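Local coordinates for TT1696 protein (Thermus thermophilus, PDB 1UFB) that is of unknown function but has a HEPN domain and may bind DNA, at residues Pro72-Glu77 against Ala116-Ala121. Residues are numbered along the deposited sequence; the frame is centred on the assembly and turned at random.
Sequences PEDLVE and AQKILA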
loop_
_atom_site.group_PDB
_atom_site.type_symbol
_atom_site.label_atom_id
_atom_site.label_comp_id
_atom_site.label_asym_id
_atom_site.label_seq_id
_atom_site.Cartn_x
_atom_site.Cartn_y
_atom_site.Cartn_z
ATOM N N PRO A 72 -10.056 11.656 21.884
ATOM C CA PRO A 72 -11.366 12.261 21.651
ATOM C C PRO A 72 -12.217 11.362 20.776
ATOM O O PRO A 72 -11.670 10.589 19.958
ATOM C CB PRO A 72 -11.042 13.588 20.966
ATOM C CG PRO A 72 -9.632 13.885 21.393
ATOM C CD PRO A 72 -8.970 12.517 21.384
ATOM N N GLU A 73 -13.533 11.476 20.936
ATOM C CA GLU A 73 -14.480 10.685 20.154
ATOM C C GLU A 73 -14.363 10.904 18.643
ATOM O O GLU A 73 -14.676 9.982 17.845
ATOM C CB GLU A 73 -15.912 11.012 20.566
ATOM C CG GLU A 73 -16.964 10.264 19.754
ATOM C CD GLU A 73 -16.966 8.740 20.011
ATOM O OE1 GLU A 73 -16.271 8.233 20.951
ATOM O OE2 GLU A 73 -17.681 8.045 19.254
ATOM N N ASP A 74 -13.991 12.136 18.247
ATOM C CA ASP A 74 -13.860 12.422 16.826
ATOM C C ASP A 74 -12.724 11.598 16.199
ATOM O O ASP A 74 -12.796 11.295 15.006
ATOM C CB ASP A 74 -13.755 13.946 16.557
ATOM C CG ASP A 74 -12.378 14.560 16.849
ATOM O OD1 ASP A 74 -11.542 14.041 17.633
ATOM O OD2 ASP A 74 -12.157 15.648 16.266
ATOM N N LEU A 75 -11.727 11.185 16.992
ATOM C CA LEU A 75 -10.679 10.348 16.425
ATOM C C LEU A 75 -11.195 8.910 16.166
ATOM O O LEU A 75 -10.715 8.190 15.258
ATOM C CB LEU A 75 -9.462 10.324 17.347
ATOM C CG LEU A 75 -8.736 11.681 17.504
ATOM C CD1 LEU A 75 -7.406 11.454 18.217
ATOM C CD2 LEU A 75 -8.527 12.362 16.147
ATOM N N VAL A 76 -12.148 8.465 17.001
ATOM C CA VAL A 76 -12.722 7.131 16.844
ATOM C C VAL A 76 -13.523 7.145 15.542
ATOM O O VAL A 76 -13.459 6.214 14.736
ATOM C CB VAL A 76 -13.669 6.763 18.069
ATOM C CG1 VAL A 76 -14.303 5.416 17.852
ATOM C CG2 VAL A 76 -12.872 6.730 19.364
ATOM N N GLU A 77 -14.264 8.222 15.302
ATOM C CA GLU A 77 -15.025 8.262 14.057
ATOM C C GLU A 77 -14.063 8.349 12.869
ATOM O O GLU A 77 -14.305 7.697 11.866
ATOM C CB GLU A 77 -16.054 9.405 14.064
ATOM C CG GLU A 77 -17.242 9.091 15.084
ATOM C CD GLU A 77 -17.834 7.605 14.984
ATOM O OE1 GLU A 77 -18.467 7.213 13.940
ATOM O OE2 GLU A 77 -17.652 6.807 15.968
ATOM N N ALA A 116 -6.517 11.799 8.524
ATOM C CA ALA A 116 -5.183 11.343 8.862
ATOM C C ALA A 116 -4.408 12.459 9.542
ATOM O O ALA A 116 -3.651 12.209 10.526
ATOM C CB ALA A 116 -4.430 10.853 7.604
ATOM N N GLN A 117 -4.605 13.691 9.061
ATOM C CA GLN A 117 -3.909 14.820 9.710
ATOM C C GLN A 117 -4.346 14.965 11.174
ATOM O O GLN A 117 -3.529 15.247 12.068
ATOM C CB GLN A 117 -4.173 16.131 8.913
ATOM C CG GLN A 117 -3.685 17.321 9.620
ATOM C CD GLN A 117 -2.182 17.217 9.941
ATOM O OE1 GLN A 117 -1.391 16.650 9.174
ATOM N NE2 GLN A 117 -1.793 17.786 11.066
ATOM N N LYS A 118 -5.628 14.765 11.450
ATOM C CA LYS A 118 -6.093 14.813 12.867
ATOM C C LYS A 118 -5.376 13.766 13.714
ATOM O O LYS A 118 -4.953 14.020 14.878
ATOM C CB LYS A 118 -7.587 14.504 12.951
ATOM C CG LYS A 118 -8.486 15.503 12.341
ATOM C CD LYS A 118 -9.903 15.126 12.737
ATOM C CE LYS A 118 -10.934 15.891 11.901
ATOM N NZ LYS A 118 -12.349 15.480 12.340
ATOM N N ILE A 119 -5.209 12.571 13.136
ATOM C CA ILE A 119 -4.522 11.503 13.861
ATOM C C ILE A 119 -3.062 11.873 14.114
ATOM O O ILE A 119 -2.552 11.725 15.247
ATOM C CB ILE A 119 -4.579 10.166 13.089
ATOM C CG1 ILE A 119 -6.051 9.712 12.925
ATOM C CG2 ILE A 119 -3.726 9.096 13.818
ATOM C CD1 ILE A 119 -6.714 9.134 14.156
ATOM N N LEU A 120 -2.386 12.351 13.065
ATOM C CA LEU A 120 -0.987 12.761 13.156
ATOM C C LEU A 120 -0.807 13.857 14.203
ATOM O O LEU A 120 0.160 13.818 15.008
ATOM C CB LEU A 120 -0.519 13.356 11.817
ATOM C CG LEU A 120 0.475 12.431 11.136
ATOM C CD1 LEU A 120 1.756 12.346 12.037
ATOM C CD2 LEU A 120 -0.247 11.040 10.955
ATOM N N ALA A 121 -1.733 14.801 14.202
ATOM C CA ALA A 121 -1.600 15.980 15.139
ATOM C C ALA A 121 -1.786 15.522 16.582
ATOM O O ALA A 121 -1.083 15.969 17.472
ATOM C CB ALA A 121 -2.621 17.078 14.759
HETATM O O HOH W 1 -13.619 12.605 12.839
#
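Lys118 reaches from helix 106-126 to the start of helix 73-83, a worked example of how one long residue serves both the greasy and the charged side of a helix-helix contact. Its CB lies 4.0 Å from CD2 of Leu75, so the root of the lysine is part of the apolar contact. CG stands opposite the carbonyl carbon (chi1 -67°), and from there CD, CE and NZ run out fully extended, past Leu75 to Asp74. At the tip, NZ meets OD2 of Asp74 at 3.9 Å, a long salt bridge. NZ of Lys118 also donates to a water, 3.2 Å away, which in turn donates to the backbone O of Asp74 at 2.7 Å. Asp74 is thus approached twice by the same nitrogen, directly at its carboxylate and through water at its main chain.

Beneath this polar edge, CD2 of Leu75 also approaches CD1 of Ile119 (4.2 Å); the CA atoms of Leu75 and Ile119, 6.8 Å apart, are the nearest pair across the two segments. Both residues are buried: Leu75 also touches Leu62 and Phe122, while Ile119 packs on Ile58 and on Ala38 and Leu42 of helix 27-48. The contact therefore sets the short helix 73-83 obliquely against the C-terminal helix of the HEPN helical bundle; the axes of the two short segments pass 10.1 Å apart, their N-to-C directions differing by 135°.

Chemically, apolar contact around Leu75 supplies most of the buried surface, whereas the exposed Asp74-Lys118 pair, long and partly water-mediated, probably adds a modest, solvent-screened attraction at the margin.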